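Local atomic coordinates of NAD-dependent protein deacylase 2 (Archaeoglobus fulgidus, PDB entry 1S7G), a protein that uses NAD to remove acetyl groups from lysine residues of proteins, including the chromatin protein Alba, whose DNA binding then tightens and represses transcription. Residues A[97-102]-A[112-117]; A[120-125]-A[159-164]; A[179-184]-A[203-208]. All coordinates share one frame; numbering follows the deposited sequence.

Contact 1 of 3, residues A[97-102]-A[112-117]; sequences VITQNI and RRVLEL. With NAD (nicotinamide-adenine-dinucleotide), chain L.
Leu117 closes the end of a parallel strand pair by packing on Ile98 and Thr99. From its CB, which lies 3.6 Å from Thr99 O, the chain runs to CG, in reach of both that oxygen and Ile98 CG2; its tip CD1 then presses on Ile98 CG2 at 3.6 Å. The backbone N of Leu117 holds the same carbonyl, donating to Thr99 O at 3.0 Å. Two more rungs tie Leu115 to the residues before and after Ile98: its N donates to Val97 O at 2.8 Å, while its O accepts from Thr99 N in a nearly straight bond (175° at the hydrogen). On the other face, Thr99 CG2 sits between its own backbone N and carbonyl carbon, and from there meets Val114 CG1 at 3.8 Å. This leaves OG1 to accept from Asn101 N at 3.0 Å, an ST turn that bends the chain as the strand ends; Thr22 is a second partner of the hydroxyl. Just beyond, Gln100 extends to NAD, its NE2 making a weak hydrogen bond to O5D. Strand 114-116 is the edge strand, within this chain, of the parallel Rossmann-type sheet, with 94-99 between it and 18-22. Helix 171-183 covers the Ile98, Leu115 and Leu117 face, and helix 105-108, the crossover, covers Val97, Thr99 and Val114.

Contact 2 of 3, residues A[120-125]-A[159-164]; sequences SMDKLD and KPRVVL. With SO4 (sulfate ion), chain I.
Arg161 turns its CG beside its own backbone N (chi1 -64°) and then runs extended as far as NE, carrying the guanidinium across strand 123-125 to Asp125, whose CG also lies beside its own backbone N (chi1 -56°); the two side chains cross at about a right angle. Their flat groups meet edge to edge, nearly coplanar at 18°, and form a salt bridge in which Arg161 NE reaches Asp125 OD2 on its syn side at 2.9 Å. The second branch, NH2 to OD1, is less certain because the position of OD1 is doubtful. A water donates to both OD2 and Lys159 O, tying the carboxylate to the opposite backbone. Lys123 CB lies over one face of the guanidinium, and at the edge Arg161 NH1 donates to sulfate O4 at 2.8 Å. Lys123 NZ adds weak bonds to this anion, which probably came from the crystallisation liquor.

The backbones themselves pair antiparallel: Asp125 N to Lys159 O (2.9 Å) and Lys159 N to Asp125 O (2.8 Å) make a hydrogen-bonded pair, and Arg161 N bonds to Lys123 O. Met121, bent at the middle of its chain, brings SD to Pro160 CB at 3.8 Å and to Val162 CG1 at 3.9 Å, while Leu124 CG packs on the proline from the neighbouring strand. Strand 123-126 is the middle one of the three-stranded sheet in the zinc-binding part of the sirtuin, between 132-134 and 158-162; helix 60-69 covers Leu124 and Pro160 with Phe63 and Trp64, and helix 53-58 lies on Lys159.

Contact 3 of 3, residues A[179-184]-A[203-208]; sequences EEAKHC and PYIAKK. With ZN (zinc ion), chain G.
The carbonyl oxygen of Ala181 is the point where two helices come together: Ala206 CA lies 3.2 Å from Ala181 O, with its C-H directed at the oxygen (142° at the hydrogen), and Ala206 CB adds a contact at 3.4 Å. Two alanines facing each other are consistent with so close an approach. The two methyls, Ala181 CB and Ala206 CB, are 4.1 Å apart, and the axes of the short segments pass within 7.6 Å of each other, running in broadly the same direction at 34°. Ile205 fills the flank. Its CG2 branch, which points away from the backbone N, is wedged between Ala181 CB at 3.8 Å and Lys182 CG at 3.6 Å. Lys182 packs here through CG, near the base of its extended chain; its NZ goes on to salt bridges with Glu48 and Asp46 of the third subunit.

Away from this interface the helix 179-183 carries a metal site. Glu180 grips zinc with both carboxylate oxygens, OE1 and OE2 each at 2.4 Å from the metal, and His183 NE2 binds it at 2.2 Å. The far nitrogen, ND1, donates to Glu179 OE1 in the plane of the ring, which fixes the rotation of the imidazole and probably makes NE2 a stronger ligand. His17 of the same chain and His130 of the second subunit complete the set, so this zinc bridges two copies, apart from the four-cysteine zinc site of each subunit.

Strand 186-190 follows helix 171-183, and helix 202-209 is the crossover from it to strand 212-217. Ala206 rests on Phe187 and Met213 of those strands, whereas Cys184 and Glu180 lie on Val19 of strand 18-22.

Overall arrangement
Contact 1 sits at the middle of the trio, with its centre 14 Å from that of contact 2 and 16 Å from that of contact 3. The link to contact 2 is direct: Ile102 O lies 3.1 Å from Met121 N, a probable hydrogen bond that runs from the NAD-binding segment after strand 94-99 into the zinc-binding part. On the way, Leu117 leads to His118, the predicted proton acceptor. Toward contact 3 there is packing, Ile98 CD1 on Glu180 CB at 4.2 Å, and both contacts also touch the second subunit. Contacts 2 and 3 do not meet; their nearest atoms are about 17 Å apart.

Contact 1 of 3, residues A[97-102]-A[112-117]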
loop_
_atom_site.group_PDB
_atom_site.type_symbol
_atom_site.label_atom_id
_atom_site.label_comp_id
_atom_site.label_asym_id
_atom_site.label_seq_id
_atom_site.Cartn_x
_atom_site.Cartn_y
_atom_site.Cartn_z
ATOM N N VAL A 97 -5.993 -2.087 3.183
ATOM C CA VAL A 97 -6.426 -3.414 3.580
ATOM C C VAL A 97 -5.571 -4.384 2.780
ATOM O O VAL A 97 -5.510 -4.297 1.561
ATOM C CB VAL A 97 -7.908 -3.662 3.255
ATOM C CG1 VAL A 97 -8.228 -5.129 3.390
ATOM C CG2 VAL A 97 -8.788 -2.861 4.202
ATOM N N ILE A 98 -4.878 -5.274 3.474
ATOM C CA ILE A 98 -4.054 -6.279 2.817
ATOM C C ILE A 98 -4.802 -7.581 3.048
ATOM O O ILE A 98 -5.128 -7.920 4.187
ATOM C CB ILE A 98 -2.664 -6.391 3.461
ATOM C CG1 ILE A 98 -1.927 -5.059 3.351
ATOM C CG2 ILE A 98 -1.879 -7.496 2.787
ATOM C CD1 ILE A 98 -0.642 -5.012 4.151
ATOM N N THR A 99 -5.081 -8.319 1.987
ATOM C CA THR A 99 -5.825 -9.547 2.178
ATOM C C THR A 99 -5.310 -10.713 1.378
ATOM O O THR A 99 -4.659 -10.544 0.342
ATOM C CB THR A 99 -7.336 -9.353 1.854
ATOM O OG1 THR A 99 -8.065 -10.521 2.245
ATOM C CG2 THR A 99 -7.552 -9.122 0.367
ATOM N N GLN A 100 -5.602 -11.900 1.895
ATOM C CA GLN A 100 -5.236 -13.144 1.252
ATOM C C GLN A 100 -6.471 -13.728 0.589
ATOM O O GLN A 100 -6.379 -14.706 -0.140
ATOM C CB GLN A 100 -4.676 -14.135 2.274
ATOM C CG GLN A 100 -3.186 -13.957 2.474
ATOM C CD GLN A 100 -2.568 -14.994 3.386
ATOM O OE1 GLN A 100 -1.344 -15.067 3.502
ATOM N NE2 GLN A 100 -3.401 -15.795 4.044
ATOM N N ASN A 101 -7.628 -13.129 0.840
ATOM C CA ASN A 101 -8.861 -13.633 0.237
ATOM C C ASN A 101 -8.993 -13.211 -1.222
ATOM O O ASN A 101 -8.473 -12.175 -1.631
ATOM C CB ASN A 101 -10.079 -13.149 1.028
ATOM C CG ASN A 101 -9.999 -13.528 2.487
ATOM O OD1 ASN A 101 -9.460 -14.578 2.826
ATOM N ND2 ASN A 101 -10.541 -12.684 3.360
ATOM N N ILE A 102 -9.700 -14.020 -1.997
ATOM C CA ILE A 102 -9.913 -13.759 -3.416
ATOM C C ILE A 102 -11.386 -13.448 -3.722
ATOM O O ILE A 102 -11.778 -13.371 -4.884
ATOM C CB ILE A 102 -9.507 -14.992 -4.240
ATOM C CG1 ILE A 102 -10.422 -16.166 -3.879
ATOM C CG2 ILE A 102 -8.045 -15.349 -3.965
ATOM C CD1 ILE A 102 -10.060 -17.482 -4.552
ATOM N N ARG A 112 -11.445 1.321 -0.426
ATOM C CA ARG A 112 -10.859 1.866 -1.638
ATOM C C ARG A 112 -9.458 1.338 -1.907
ATOM O O ARG A 112 -8.987 1.380 -3.044
ATOM C CB ARG A 112 -10.821 3.399 -1.582
ATOM C CG ARG A 112 -12.191 4.064 -1.446
ATOM C CD ARG A 112 -12.248 5.385 -2.216
ATOM N NE ARG A 112 -11.108 6.257 -1.931
ATOM C CZ ARG A 112 -10.861 6.812 -0.748
ATOM N NH1 ARG A 112 -11.677 6.594 0.280
ATOM N NH2 ARG A 112 -9.791 7.584 -0.589
ATOM N N ARG A 113 -8.784 0.848 -0.874
ATOM C CA ARG A 113 -7.434 0.332 -1.062
ATOM C C ARG A 113 -7.287 -1.075 -0.517
ATOM O O ARG A 113 -7.197 -1.285 0.690
ATOM C CB ARG A 113 -6.410 1.257 -0.404
ATOM C CG ARG A 113 -4.961 0.831 -0.621
ATOM C CD ARG A 113 -4.019 1.974 -0.278
ATOM N NE ARG A 113 -2.610 1.616 -0.378
ATOM C CZ ARG A 113 -2.008 1.209 -1.489
ATOM N NH1 ARG A 113 -0.714 0.917 -1.466
ATOM N NH2 ARG A 113 -2.694 1.084 -2.619
ATOM N N VAL A 114 -7.250 -2.032 -1.434
ATOM C CA VAL A 114 -7.129 -3.437 -1.086
ATOM C C VAL A 114 -5.985 -4.068 -1.876
ATOM O O VAL A 114 -5.992 -4.053 -3.104
ATOM C CB VAL A 114 -8.430 -4.184 -1.422
ATOM C CG1 VAL A 114 -8.366 -5.599 -0.907
ATOM C CG2 VAL A 114 -9.612 -3.447 -0.831
ATOM N N LEU A 115 -5.001 -4.606 -1.163
ATOM C CA LEU A 115 -3.863 -5.258 -1.793
ATOM C C LEU A 115 -4.142 -6.758 -1.712
ATOM O O LEU A 115 -4.103 -7.352 -0.636
ATOM C CB LEU A 115 -2.569 -4.883 -1.059
ATOM C CG LEU A 115 -2.290 -3.369 -1.002
ATOM C CD1 LEU A 115 -1.031 -3.086 -0.200
ATOM C CD2 LEU A 115 -2.138 -2.823 -2.422
ATOM N N GLU A 116 -4.451 -7.359 -2.856
ATOM C CA GLU A 116 -4.781 -8.775 -2.918
ATOM C C GLU A 116 -3.560 -9.652 -3.180
ATOM O O GLU A 116 -3.124 -9.811 -4.319
ATOM C CB GLU A 116 -5.858 -8.979 -3.989
ATOM C CG GLU A 116 -7.144 -8.197 -3.677
ATOM C CD GLU A 116 -8.200 -8.301 -4.769
ATOM O OE1 GLU A 116 -9.359 -8.667 -4.455
ATOM O OE2 GLU A 116 -7.871 -8.016 -5.939
ATOM N N LEU A 117 -3.024 -10.233 -2.112
ATOM C CA LEU A 117 -1.828 -11.066 -2.203
ATOM C C LEU A 117 -1.976 -12.380 -2.975
ATOM O O LEU A 117 -0.992 -12.923 -3.470
ATOM C CB LEU A 117 -1.295 -11.353 -0.799
ATOM C CG LEU A 117 -0.947 -10.101 0.002
ATOM C CD1 LEU A 117 -0.425 -10.497 1.367
ATOM C CD2 LEU A 117 0.084 -9.284 -0.753
HETATM P PA NAD L . -6.563 -19.893 7.626
HETATM O O1A NAD L . -5.272 -20.400 7.890
HETATM O O2A NAD L . -7.516 -20.899 7.215
HETATM O O5B NAD L . -6.940 -19.082 8.898
HETATM C C5B NAD L . -8.238 -18.408 9.181
HETATM C C4B NAD L . -8.224 -18.062 10.678
HETATM O O4B NAD L . -9.476 -17.381 10.960
HETATM C C3B NAD L . -8.159 -19.300 11.687
HETATM O O3B NAD L . -6.962 -19.067 12.482
HETATM C C2B NAD L . -9.441 -19.296 12.514
HETATM O O2B NAD L . -9.395 -19.594 13.878
HETATM C C1B NAD L . -10.006 -17.866 12.198
HETATM N N9A NAD L . -11.488 -17.781 12.057
HETATM C C8A NAD L . -12.498 -18.645 11.643
HETATM N N7A NAD L . -13.701 -18.091 11.684
HETATM C C5A NAD L . -13.582 -16.820 12.121
HETATM C C6A NAD L . -14.518 -15.602 12.400
HETATM N N6A NAD L . -15.770 -15.610 12.241
HETATM N N1A NAD L . -13.917 -14.389 12.862
HETATM C C2A NAD L . -12.534 -14.192 13.118
HETATM N N3A NAD L . -11.621 -15.316 12.872
HETATM C C4A NAD L . -12.173 -16.596 12.372
HETATM O O3 NAD L . -6.558 -18.778 6.564
HETATM P PN NAD L . -5.536 -17.695 6.175
HETATM O O1N NAD L . -4.948 -17.222 7.374
HETATM O O2N NAD L . -6.311 -16.763 5.319
HETATM O O5D NAD L . -4.368 -18.584 5.359
HETATM C C5D NAD L . -4.743 -19.172 4.083
HETATM C C4D NAD L . -3.626 -19.666 3.201
HETATM O O4D NAD L . -2.483 -20.322 3.933
HETATM C C3D NAD L . -4.140 -20.733 2.166
HETATM O O3D NAD L . -3.592 -20.471 0.820
HETATM C C2D NAD L . -3.722 -22.161 2.798
HETATM O O2D NAD L . -3.527 -23.237 1.847
HETATM C C1D NAD L . -2.433 -21.806 3.698
HETATM N N1N NAD L . -2.384 -22.533 5.045
HETATM C C2N NAD L . -1.440 -23.718 5.114
HETATM C C3N NAD L . -1.267 -24.450 6.341
HETATM C C7N NAD L . -0.356 -25.680 6.448
HETATM O O7N NAD L . -0.106 -26.194 7.623
HETATM N N7N NAD L . 0.113 -26.236 5.285
HETATM C C4N NAD L . -2.088 -23.992 7.635
HETATM C C5N NAD L . -3.065 -22.794 7.573
HETATM C C6N NAD L . -3.192 -22.082 6.265
HETATM O O HOH W 1 -10.245 -10.251 -2.489
#

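Contact 2 of 3, residues A[120-125]-A[159-164]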
loop_
_atom_site.group_PDB
_atom_site.type_symbol
_atom_site.label_atom_id
_atom_site.label_comp_id
_atom_site.label_asym_id
_atom_site.label_seq_id
_atom_site.Cartn_x
_atom_site.Cartn_y
_atom_site.Cartn_z
ATOM N N SER A 120 -7.480 -12.482 -7.276
ATOM C CA SER A 120 -8.908 -12.471 -6.998
ATOM C C SER A 120 -9.727 -12.983 -8.183
ATOM O O SER A 120 -9.236 -13.052 -9.307
ATOM C CB SER A 120 -9.363 -11.056 -6.632
ATOM O OG SER A 120 -9.369 -10.215 -7.772
ATOM N N MET A 121 -10.975 -13.349 -7.909
ATOM C CA MET A 121 -11.886 -13.850 -8.931
ATOM C C MET A 121 -12.574 -12.685 -9.646
ATOM O O MET A 121 -13.781 -12.706 -9.863
ATOM C CB MET A 121 -12.943 -14.752 -8.288
ATOM C CG MET A 121 -12.416 -16.094 -7.806
ATOM S SD MET A 121 -11.696 -17.046 -9.157
ATOM C CE MET A 121 -13.174 -17.575 -10.030
ATOM N N ASP A 122 -11.808 -11.667 -10.009
ATOM C CA ASP A 122 -12.382 -10.517 -10.692
ATOM C C ASP A 122 -12.464 -10.736 -12.200
ATOM O O ASP A 122 -13.534 -10.608 -12.798
ATOM C CB ASP A 122 -11.568 -9.247 -10.376
ATOM C CG ASP A 122 -10.101 -9.334 -10.830
ATOM O OD1 ASP A 122 -9.585 -10.449 -11.084
ATOM O OD2 ASP A 122 -9.452 -8.269 -10.915
ATOM N N LYS A 123 -11.334 -11.088 -12.805
ATOM C CA LYS A 123 -11.272 -11.303 -14.241
ATOM C C LYS A 123 -10.576 -12.602 -14.628
ATOM O O LYS A 123 -9.778 -13.144 -13.869
ATOM C CB LYS A 123 -10.551 -10.127 -14.903
ATOM C CG LYS A 123 -11.223 -8.781 -14.698
ATOM C CD LYS A 123 -10.555 -7.720 -15.552
ATOM C CE LYS A 123 -11.240 -6.372 -15.400
ATOM N NZ LYS A 123 -10.562 -5.327 -16.222
ATOM N N LEU A 124 -10.886 -13.092 -15.822
ATOM C CA LEU A 124 -10.284 -14.316 -16.322
ATOM C C LEU A 124 -9.698 -14.058 -17.708
ATOM O O LEU A 124 -10.135 -13.141 -18.425
ATOM C CB LEU A 124 -11.321 -15.436 -16.388
ATOM C CG LEU A 124 -12.011 -15.782 -15.063
ATOM C CD1 LEU A 124 -13.151 -14.801 -14.804
ATOM C CD2 LEU A 124 -12.544 -17.198 -15.116
ATOM N N ASP A 125 -8.705 -14.862 -18.082
ATOM C CA ASP A 125 -8.059 -14.701 -19.377
ATOM C C ASP A 125 -8.004 -15.989 -20.182
ATOM O O ASP A 125 -7.665 -17.051 -19.656
ATOM C CB ASP A 125 -6.617 -14.201 -19.200
ATOM C CG ASP A 125 -6.530 -12.919 -18.398
ATOM O OD1 ASP A 125 -6.966 -11.865 -18.905
ATOM O OD2 ASP A 125 -6.018 -12.967 -17.261
ATOM N N LYS A 159 -8.136 -18.994 -17.676
ATOM C CA LYS A 159 -7.519 -18.961 -16.350
ATOM C C LYS A 159 -7.888 -17.741 -15.498
ATOM O O LYS A 159 -7.735 -16.598 -15.924
ATOM C CB LYS A 159 -5.983 -19.023 -16.499
ATOM C CG LYS A 159 -5.217 -19.064 -15.174
ATOM C CD LYS A 159 -3.749 -18.675 -15.360
ATOM C CE LYS A 159 -2.938 -18.820 -14.066
ATOM N NZ LYS A 159 -3.422 -17.982 -12.921
ATOM N N PRO A 160 -8.384 -17.976 -14.275
ATOM C CA PRO A 160 -8.742 -16.845 -13.411
ATOM C C PRO A 160 -7.452 -16.196 -12.901
ATOM O O PRO A 160 -6.407 -16.854 -12.841
ATOM C CB PRO A 160 -9.549 -17.511 -12.298
ATOM C CG PRO A 160 -8.909 -18.877 -12.189
ATOM C CD PRO A 160 -8.716 -19.264 -13.639
ATOM N N ARG A 161 -7.512 -14.918 -12.539
ATOM C CA ARG A 161 -6.321 -14.221 -12.050
ATOM C C ARG A 161 -6.029 -14.441 -10.571
ATOM O O ARG A 161 -5.923 -13.484 -9.800
ATOM C CB ARG A 161 -6.422 -12.719 -12.330
ATOM C CG ARG A 161 -6.450 -12.409 -13.798
ATOM C CD ARG A 161 -6.377 -10.914 -14.080
ATOM N NE ARG A 161 -6.558 -10.664 -15.508
ATOM C CZ ARG A 161 -6.676 -9.460 -16.056
ATOM N NH1 ARG A 161 -6.629 -8.376 -15.292
ATOM N NH2 ARG A 161 -6.856 -9.343 -17.370
ATOM N N VAL A 162 -5.906 -15.703 -10.173
ATOM C CA VAL A 162 -5.596 -16.027 -8.786
ATOM C C VAL A 162 -4.260 -16.741 -8.803
ATOM O O VAL A 162 -3.871 -17.309 -9.819
ATOM C CB VAL A 162 -6.666 -16.955 -8.132
ATOM C CG1 VAL A 162 -8.037 -16.286 -8.175
ATOM C CG2 VAL A 162 -6.701 -18.293 -8.840
ATOM N N VAL A 163 -3.550 -16.703 -7.686
ATOM C CA VAL A 163 -2.255 -17.357 -7.605
ATOM C C VAL A 163 -2.403 -18.871 -7.466
ATOM O O VAL A 163 -3.069 -19.349 -6.562
ATOM C CB VAL A 163 -1.440 -16.816 -6.405
ATOM C CG1 VAL A 163 -0.077 -17.491 -6.354
ATOM C CG2 VAL A 163 -1.273 -15.304 -6.535
ATOM N N LEU A 164 -1.788 -19.618 -8.378
ATOM C CA LEU A 164 -1.827 -21.080 -8.328
ATOM C C LEU A 164 -0.440 -21.564 -7.905
ATOM O O LEU A 164 0.514 -20.779 -7.895
ATOM C CB LEU A 164 -2.152 -21.660 -9.706
ATOM C CG LEU A 164 -3.441 -21.222 -10.399
ATOM C CD1 LEU A 164 -3.508 -21.865 -11.773
ATOM C CD2 LEU A 164 -4.641 -21.605 -9.564
HETATM S S SO4 I . -7.109 -5.535 -17.578
HETATM O O1 SO4 I . -7.378 -4.114 -17.866
HETATM O O2 SO4 I . -8.133 -6.368 -18.239
HETATM O O3 SO4 I . -5.772 -5.900 -18.086
HETATM O O4 SO4 I . -7.155 -5.747 -16.119
HETATM O O HOH W 2 -5.446 -15.141 -15.931
#

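Contact 3 of 3, residues A[179-184]-A[203-208]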
loop_
_atom_site.group_PDB
_atom_site.type_symbol
_atom_site.label_atom_id
_atom_site.label_comp_id
_atom_site.label_asym_id
_atom_site.label_seq_id
_atom_site.Cartn_x
_atom_site.Cartn_y
_atom_site.Cartn_z
ATOM N N GLU A 179 5.702 -2.357 2.254
ATOM C CA GLU A 179 5.970 -0.952 2.541
ATOM C C GLU A 179 4.899 -0.484 3.518
ATOM O O GLU A 179 5.163 0.272 4.452
ATOM C CB GLU A 179 5.912 -0.104 1.269
ATOM C CG GLU A 179 5.829 1.399 1.540
ATOM C CD GLU A 179 6.946 1.914 2.452
ATOM O OE1 GLU A 179 6.811 3.042 2.978
ATOM O OE2 GLU A 179 7.961 1.202 2.642
ATOM N N GLU A 180 3.683 -0.963 3.299
ATOM C CA GLU A 180 2.556 -0.612 4.140
ATOM C C GLU A 180 2.806 -1.036 5.594
ATOM O O GLU A 180 2.556 -0.273 6.522
ATOM C CB GLU A 180 1.297 -1.286 3.588
ATOM C CG GLU A 180 0.025 -0.748 4.129
ATOM C CD GLU A 180 -0.043 0.761 4.010
ATOM O OE1 GLU A 180 0.012 1.435 5.061
ATOM O OE2 GLU A 180 -0.138 1.268 2.874
ATOM N N ALA A 181 3.317 -2.247 5.796
ATOM C CA ALA A 181 3.584 -2.723 7.149
ATOM C C ALA A 181 4.706 -1.937 7.814
ATOM O O ALA A 181 4.723 -1.798 9.031
ATOM C CB ALA A 181 3.933 -4.216 7.133
ATOM N N LYS A 182 5.626 -1.405 7.014
ATOM C CA LYS A 182 6.762 -0.653 7.542
ATOM C C LYS A 182 6.491 0.786 7.953
ATOM O O LYS A 182 7.245 1.351 8.748
ATOM C CB LYS A 182 7.926 -0.665 6.542
ATOM C CG LYS A 182 8.689 -1.976 6.494
ATOM C CD LYS A 182 9.951 -1.841 5.648
ATOM C CE LYS A 182 10.755 -3.136 5.621
ATOM N NZ LYS A 182 11.941 -3.029 4.728
ATOM N N HIS A 183 5.437 1.396 7.425
ATOM C CA HIS A 183 5.169 2.777 7.794
ATOM C C HIS A 183 3.813 3.015 8.448
ATOM O O HIS A 183 3.441 4.153 8.690
ATOM C CB HIS A 183 5.354 3.698 6.575
ATOM C CG HIS A 183 4.265 3.592 5.553
ATOM N ND1 HIS A 183 4.524 3.468 4.205
ATOM C CD2 HIS A 183 2.917 3.644 5.672
ATOM C CE1 HIS A 183 3.384 3.451 3.539
ATOM N NE2 HIS A 183 2.393 3.558 4.406
ATOM N N CYS A 184 3.071 1.950 8.742
ATOM C CA CYS A 184 1.779 2.124 9.396
ATOM C C CYS A 184 2.027 2.411 10.881
ATOM O O CYS A 184 3.107 2.120 11.399
ATOM C CB CYS A 184 0.917 0.861 9.251
ATOM S SG CYS A 184 1.515 -0.622 10.139
ATOM N N PRO A 203 3.178 -9.258 10.117
ATOM C CA PRO A 203 3.011 -8.779 11.499
ATOM C C PRO A 203 4.360 -8.456 12.158
ATOM O O PRO A 203 4.487 -7.455 12.878
ATOM C CB PRO A 203 2.298 -9.946 12.186
ATOM C CG PRO A 203 1.480 -10.532 11.068
ATOM C CD PRO A 203 2.474 -10.537 9.920
ATOM N N TYR A 204 5.358 -9.305 11.910
ATOM C CA TYR A 204 6.703 -9.114 12.469
ATOM C C TYR A 204 7.383 -7.910 11.850
ATOM O O TYR A 204 8.193 -7.244 12.499
ATOM C CB TYR A 204 7.561 -10.365 12.251
ATOM C CG TYR A 204 7.203 -11.496 13.200
ATOM C CD1 TYR A 204 7.674 -11.498 14.515
ATOM C CD2 TYR A 204 6.351 -12.525 12.805
ATOM C CE1 TYR A 204 7.302 -12.494 15.419
ATOM C CE2 TYR A 204 5.969 -13.532 13.705
ATOM C CZ TYR A 204 6.452 -13.503 15.012
ATOM O OH TYR A 204 6.074 -14.463 15.921
ATOM N N ILE A 205 7.065 -7.636 10.587
ATOM C CA ILE A 205 7.637 -6.490 9.907
ATOM C C ILE A 205 7.050 -5.221 10.525
ATOM O O ILE A 205 7.792 -4.296 10.858
ATOM C CB ILE A 205 7.340 -6.532 8.393
ATOM C CG1 ILE A 205 8.241 -7.581 7.730
ATOM C CG2 ILE A 205 7.566 -5.155 7.767
ATOM C CD1 ILE A 205 7.910 -7.847 6.266
ATOM N N ALA A 206 5.729 -5.186 10.704
ATOM C CA ALA A 206 5.092 -4.011 11.309
ATOM C C ALA A 206 5.564 -3.849 12.757
ATOM O O ALA A 206 5.811 -2.737 13.212
ATOM C CB ALA A 206 3.560 -4.128 11.253
ATOM N N LYS A 207 5.697 -4.965 13.470
ATOM C CA LYS A 207 6.151 -4.929 14.857
ATOM C C LYS A 207 7.538 -4.276 14.948
ATOM O O LYS A 207 7.750 -3.383 15.757
ATOM C CB LYS A 207 6.206 -6.349 15.433
ATOM C CG LYS A 207 6.680 -6.432 16.880
ATOM C CD LYS A 207 5.628 -5.889 17.828
ATOM C CE LYS A 207 6.044 -6.046 19.285
ATOM N NZ LYS A 207 4.950 -5.608 20.201
ATOM N N LYS A 208 8.480 -4.713 14.116
ATOM C CA LYS A 208 9.826 -4.128 14.142
ATOM C C LYS A 208 9.806 -2.632 13.795
ATOM O O LYS A 208 10.603 -1.853 14.322
ATOM C CB LYS A 208 10.772 -4.853 13.168
ATOM C CG LYS A 208 12.191 -4.265 13.156
ATOM C CD LYS A 208 13.036 -4.777 11.993
ATOM C CE LYS A 208 13.815 -6.040 12.349
ATOM N NZ LYS A 208 14.959 -5.746 13.260
HETATM ZN ZN ZN G . 0.259 3.445 3.814
#